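Elastase inhibitor AFUEI (Aspergillus fumigatus Af293, PDB 3W0E) inhibits serine proteases, acting as a nanomolar, non-competitive inhibitor of the fungus's own elastase and also inhibiting human leukocyte elastase. Local coordinates at residues 19-24 against 60-65; 32-37 against 52-57. All coordinates share one frame; numbering follows the deposited sequence.

Contact 1: residues 19-24 against 60-65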
loop_
_atom_site.group_PDB
_atom_site.type_symbol
_atom_site.label_atom_id
_atom_site.label_comp_id
_atom_site.label_asym_id
_atom_site.label_seq_id
_atom_site.Cartn_x
_atom_site.Cartn_y
_atom_site.Cartn_z
ATOM N N GLN A 19 -2.898 8.577 -15.075
ATOM C CA GLN A 19 -2.343 9.879 -15.418
ATOM C C GLN A 19 -0.860 9.909 -15.123
ATOM O O GLN A 19 -0.387 9.246 -14.185
ATOM C CB GLN A 19 -3.042 10.972 -14.627
ATOM C CG GLN A 19 -4.535 10.783 -14.584
ATOM C CD GLN A 19 -5.251 11.510 -15.680
ATOM O OE1 GLN A 19 -5.185 11.103 -16.846
ATOM N NE2 GLN A 19 -5.940 12.603 -15.329
ATOM N N PRO A 20 -0.118 10.686 -15.918
ATOM C CA PRO A 20 1.310 10.892 -15.700
ATOM C C PRO A 20 1.522 11.620 -14.378
ATOM O O PRO A 20 0.757 12.538 -14.040
ATOM C CB PRO A 20 1.724 11.816 -16.860
ATOM C CG PRO A 20 0.465 12.448 -17.326
ATOM C CD PRO A 20 -0.622 11.437 -17.083
ATOM N N TYR A 21 2.528 11.197 -13.624
ATOM C CA TYR A 21 2.836 11.840 -12.360
ATOM C C TYR A 21 3.723 13.059 -12.624
ATOM O O TYR A 21 4.954 12.981 -12.571
ATOM C CB TYR A 21 3.530 10.866 -11.422
ATOM C CG TYR A 21 3.708 11.443 -10.049
ATOM C CD1 TYR A 21 2.609 11.849 -9.296
ATOM C CD2 TYR A 21 4.967 11.611 -9.517
ATOM C CE1 TYR A 21 2.779 12.392 -8.027
ATOM C CE2 TYR A 21 5.146 12.152 -8.261
ATOM C CZ TYR A 21 4.047 12.533 -7.521
ATOM O OH TYR A 21 4.248 13.084 -6.262
ATOM N N THR A 22 3.078 14.186 -12.904
ATOM C CA THR A 22 3.774 15.386 -13.349
ATOM C C THR A 22 4.168 16.223 -12.153
ATOM O O THR A 22 3.720 15.968 -11.038
ATOM C CB THR A 22 2.847 16.238 -14.216
ATOM O OG1 THR A 22 1.695 16.594 -13.441
ATOM C CG2 THR A 22 2.387 15.448 -15.452
ATOM N N ASP A 23 4.983 17.247 -12.376
ATOM C CA ASP A 23 5.332 18.150 -11.281
ATOM C C ASP A 23 4.089 18.854 -10.774
ATOM O O ASP A 23 3.976 19.119 -9.582
ATOM C CB ASP A 23 6.377 19.177 -11.724
ATOM C CG ASP A 23 7.650 18.525 -12.214
ATOM O OD1 ASP A 23 8.085 17.539 -11.579
ATOM O OD2 ASP A 23 8.200 18.985 -13.243
ATOM N N ALA A 24 3.144 19.127 -11.663
ATOM C CA ALA A 24 1.921 19.817 -11.239
ATOM C C ALA A 24 1.107 18.951 -10.270
ATOM O O ALA A 24 0.590 19.445 -9.265
ATOM C CB ALA A 24 1.088 20.227 -12.437
ATOM N N ASN A 60 5.762 6.312 -16.162
ATOM C CA ASN A 60 5.475 7.317 -15.143
ATOM C C ASN A 60 3.982 7.568 -15.019
ATOM O O ASN A 60 3.568 8.646 -14.594
ATOM C CB ASN A 60 6.205 8.649 -15.417
ATOM C CG ASN A 60 6.240 9.558 -14.195
ATOM O OD1 ASN A 60 6.574 9.122 -13.092
ATOM N ND2 ASN A 60 5.905 10.828 -14.388
ATOM N N GLU A 61 3.174 6.580 -15.396
ATOM C CA GLU A 61 1.724 6.684 -15.260
ATOM C C GLU A 61 1.288 6.085 -13.937
ATOM O O GLU A 61 1.725 5.005 -13.577
ATOM C CB GLU A 61 1.034 6.004 -16.444
ATOM C CG GLU A 61 1.436 6.673 -17.751
ATOM C CD GLU A 61 1.092 5.849 -18.977
ATOM O OE1 GLU A 61 1.134 6.427 -20.091
ATOM O OE2 GLU A 61 0.787 4.637 -18.838
ATOM N N ILE A 62 0.433 6.798 -13.211
ATOM C CA ILE A 62 0.038 6.357 -11.870
ATOM C C ILE A 62 -0.784 5.079 -11.915
ATOM O O ILE A 62 -1.807 5.023 -12.615
ATOM C CB ILE A 62 -0.734 7.474 -11.146
ATOM C CG1 ILE A 62 0.139 8.746 -11.100
ATOM C CG2 ILE A 62 -1.211 7.024 -9.761
ATOM C CD1 ILE A 62 -0.544 9.956 -10.520
ATOM N N ILE A 63 -0.329 4.049 -11.190
ATOM C CA ILE A 63 -1.087 2.797 -11.113
ATOM C C ILE A 63 -1.662 2.539 -9.732
ATOM O O ILE A 63 -2.558 1.709 -9.597
ATOM C CB ILE A 63 -0.290 1.552 -11.577
ATOM C CG1 ILE A 63 0.935 1.297 -10.702
ATOM C CG2 ILE A 63 0.116 1.686 -13.065
ATOM C CD1 ILE A 63 1.927 0.334 -11.355
ATOM N N SER A 64 -1.134 3.211 -8.710
ATOM C CA SER A 64 -1.706 3.057 -7.372
ATOM C C SER A 64 -1.071 3.983 -6.353
ATOM O O SER A 64 -0.087 4.663 -6.646
ATOM C CB SER A 64 -1.545 1.613 -6.900
ATOM O OG SER A 64 -2.444 1.304 -5.842
ATOM N N ALA A 65 -1.637 4.000 -5.146
ATOM C CA ALA A 65 -1.060 4.774 -4.044
ATOM C C ALA A 65 -1.424 4.122 -2.721
ATOM O O ALA A 65 -2.498 3.541 -2.588
ATOM C CB ALA A 65 -1.555 6.224 -4.075
#

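Contact 2: residues 32-37 against 52-57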
loop_
_atom_site.group_PDB
_atom_site.type_symbol
_atom_site.label_atom_id
_atom_site.label_comp_id
_atom_site.label_asym_id
_atom_site.label_seq_id
_atom_site.Cartn_x
_atom_site.Cartn_y
_atom_site.Cartn_z
ATOM N N ASN A 32 3.755 14.493 3.431
ATOM C CA ASN A 32 5.195 14.543 3.604
ATOM C C ASN A 32 5.660 13.430 4.548
ATOM O O ASN A 32 5.291 13.423 5.692
ATOM C CB ASN A 32 5.587 15.920 4.156
ATOM C CG ASN A 32 7.079 16.126 4.227
ATOM O OD1 ASN A 32 7.556 17.036 4.883
ATOM N ND2 ASN A 32 7.813 15.273 3.581
ATOM N N PRO A 33 6.438 12.475 4.077
ATOM C CA PRO A 33 7.103 12.509 2.777
ATOM C C PRO A 33 6.330 11.805 1.698
ATOM O O PRO A 33 5.426 11.083 2.019
ATOM C CB PRO A 33 8.361 11.725 3.041
ATOM C CG PRO A 33 8.005 10.830 4.138
ATOM C CD PRO A 33 7.106 11.567 5.006
ATOM N N ILE A 34 6.702 12.043 0.444
ATOM C CA ILE A 34 6.087 11.334 -0.677
ATOM C C ILE A 34 7.202 10.558 -1.382
ATOM O O ILE A 34 8.276 11.109 -1.662
ATOM C CB ILE A 34 5.490 12.305 -1.690
ATOM C CG1 ILE A 34 4.295 13.045 -1.089
ATOM C CG2 ILE A 34 5.046 11.577 -2.948
ATOM C CD1 ILE A 34 3.866 14.239 -1.933
ATOM N N ARG A 35 6.963 9.281 -1.658
ATOM C CA ARG A 35 7.947 8.444 -2.332
ATOM C C ARG A 35 7.328 7.897 -3.607
ATOM O O ARG A 35 6.194 7.429 -3.601
ATOM C CB ARG A 35 8.364 7.272 -1.441
ATOM C CG ARG A 35 9.215 6.220 -2.134
ATOM C CD ARG A 35 9.790 5.238 -1.107
ATOM N NE ARG A 35 8.740 4.437 -0.492
ATOM C CZ ARG A 35 8.954 3.537 0.464
ATOM N NH1 ARG A 35 10.181 3.350 0.929
ATOM N NH2 ARG A 35 7.936 2.845 0.958
ATOM N N VAL A 36 8.070 7.957 -4.705
ATOM C CA VAL A 36 7.577 7.380 -5.951
ATOM C C VAL A 36 8.154 5.961 -6.118
ATOM O O VAL A 36 9.368 5.765 -6.034
ATOM C CB VAL A 36 7.921 8.282 -7.166
ATOM C CG1 VAL A 36 7.352 7.667 -8.458
ATOM C CG2 VAL A 36 7.328 9.667 -6.971
ATOM N N LEU A 37 7.283 4.975 -6.339
ATOM C CA LEU A 37 7.714 3.596 -6.476
ATOM C C LEU A 37 7.710 3.235 -7.956
ATOM O O LEU A 37 6.665 3.270 -8.575
ATOM C CB LEU A 37 6.766 2.669 -5.716
ATOM C CG LEU A 37 6.758 2.887 -4.195
ATOM C CD1 LEU A 37 5.820 1.922 -3.514
ATOM C CD2 LEU A 37 8.193 2.732 -3.661
ATOM N N LEU A 52 3.286 8.965 1.765
ATOM C CA LEU A 52 2.442 8.654 0.634
ATOM C C LEU A 52 3.318 8.021 -0.436
ATOM O O LEU A 52 4.319 8.604 -0.857
ATOM C CB LEU A 52 1.756 9.902 0.095
ATOM C CG LEU A 52 0.958 9.700 -1.188
ATOM C CD1 LEU A 52 -0.100 8.595 -1.017
ATOM C CD2 LEU A 52 0.301 11.009 -1.604
ATOM N N ASN A 53 2.941 6.821 -0.858
ATOM C CA ASN A 53 3.642 6.137 -1.937
ATOM C C ASN A 53 2.833 6.223 -3.207
ATOM O O ASN A 53 1.678 5.827 -3.245
ATOM C CB ASN A 53 3.886 4.665 -1.592
ATOM C CG ASN A 53 4.771 4.492 -0.397
ATOM O OD1 ASN A 53 5.984 4.686 -0.474
ATOM N ND2 ASN A 53 4.174 4.140 0.734
ATOM N N ILE A 54 3.446 6.768 -4.252
ATOM C CA ILE A 54 2.800 6.852 -5.549
ATOM C C ILE A 54 3.475 5.823 -6.442
ATOM O O ILE A 54 4.672 5.920 -6.708
ATOM C CB ILE A 54 3.001 8.236 -6.152
ATOM C CG1 ILE A 54 2.436 9.309 -5.210
ATOM C CG2 ILE A 54 2.341 8.313 -7.531
ATOM C CD1 ILE A 54 0.937 9.326 -5.148
ATOM N N GLN A 55 2.724 4.831 -6.895
ATOM C CA GLN A 55 3.319 3.770 -7.679
ATOM C C GLN A 55 3.017 4.055 -9.135
ATOM O O GLN A 55 1.853 4.284 -9.505
ATOM C CB GLN A 55 2.738 2.414 -7.268
ATOM C CG GLN A 55 3.489 1.236 -7.855
ATOM C CD GLN A 55 3.386 -0.020 -7.001
ATOM O OE1 GLN A 55 2.611 -0.088 -6.033
ATOM N NE2 GLN A 55 4.183 -1.020 -7.348
ATOM N N VAL A 56 4.061 4.056 -9.960
ATOM C CA VAL A 56 3.884 4.352 -11.375
ATOM C C VAL A 56 4.348 3.153 -12.210
ATOM O O VAL A 56 5.069 2.260 -11.723
ATOM C CB VAL A 56 4.638 5.658 -11.788
ATOM C CG1 VAL A 56 4.093 6.873 -11.022
ATOM C CG2 VAL A 56 6.143 5.517 -11.546
ATOM N N ASN A 57 3.907 3.105 -13.458
ATOM C CA ASN A 57 4.465 2.136 -14.404
ATOM C C ASN A 57 5.719 2.661 -15.087
ATOM O O ASN A 57 6.256 3.719 -14.713
ATOM C CB ASN A 57 3.419 1.688 -15.434
ATOM C CG ASN A 57 2.905 2.825 -16.297
ATOM O OD1 ASN A 57 3.553 3.874 -16.432
ATOM N ND2 ASN A 57 1.723 2.621 -16.902
HETATM O O HOH W 1 5.955 0.424 -9.763
#

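Contact 1: residues 19-24 against 60-65
Y21 and N60 grip each other twice. The backbone N of Y21 donates to N60 O at 2.9 Å, nearly along the C=O axis, and the side-chain amide answers: N60 ND2 reaches Y21 O at 3.0 Å, coming from above the plane of that carbonyl. A chi1 of -164° sets N60 CG anti to its backbone N, on the side of its own carbonyl carbon, and from there ND2 meets Y21 O. Two residues along from N60, I62 N gives Q19 O a nearly straight bond of 2.8 Å. The two backbone bonds flank P20 and E61, which form a single bridge. Beside this bridge, I62 CG1 lies 3.2 Å from Q19 O, while I62 CD1 meets Y21 CD1 obliquely at 3.9 Å.

Further out, I62 also lies on L16, I17 and V12, and the Y21 side chain continues onto I34, V36, I54 and V56. The backbone of Y21 makes an inverse gamma turn, and T22 then caps helix 23-28 through OG1 to the N of V25. The result is an isolated beta bridge between the link joining two helices and the lead-in to strand 62-67, part of the compact alpha/beta fold of the I78 family.

Contact 2: residues 32-37 against 52-57
R35 and N53 run side by side on one face of a parallel strand pair, with N53 OD1 at the edge of the guanidinium and in its plane. R35 NE donates to that oxygen at 2.8 Å, and R35 NH2 adds a weak bond at 3.0 Å. The bend at chi3 (67°) places NE near N53 OD1. N53 ND2 bonds elsewhere, to H66 O and the C-terminal OXT of A68. On the same face L37 CD1 crosses N53 CB at 3.9 Å, and I43 touches both R35 and L37.

On the other face the side chains of I34, V36, L52 and I54 are all apolar, and I34 CG2 lies alongside I54 CG1 at 4.1 Å. Buried L52, I54, N53 and L37 form the close-packed part, L52 and I54 continuing onto helix 2-15. The looser side has exposed P33 and partly exposed I34 and V36, which meet Y21. Toward the strand ends V36 CG1 crosses V56 CG2 at 4.0 Å, and a water donates to L37 O and V56 O and accepts a weak bond from Q55 NE2, whose stronger partner is E46 O of the second subunit. Five backbone bonds complete the parallel half of this three-stranded mixed sheet, with 52-56 as its central strand.

How the contacts relate
Contact 2 is the buried one, close to the centre of the chain, whereas contact 1 is a surface contact that fastens the interhelical link to the start of the edge strand 62-67. Contact 2 is a regular ladder with one mixed face, polar but for L37, and one apolar face; contact 1 has just one bridge, reinforced by an asparagine side chain. They meet in the sheet, where strand 52-56 pairs antiparallel with 62-67: the N of I63 and the O of S64 both probably bond to Q55 across a classic beta bulge. The Y21 side chain extends the apolar face of 32-37 and 52-57, and both contacts reach Y47 of the second subunit.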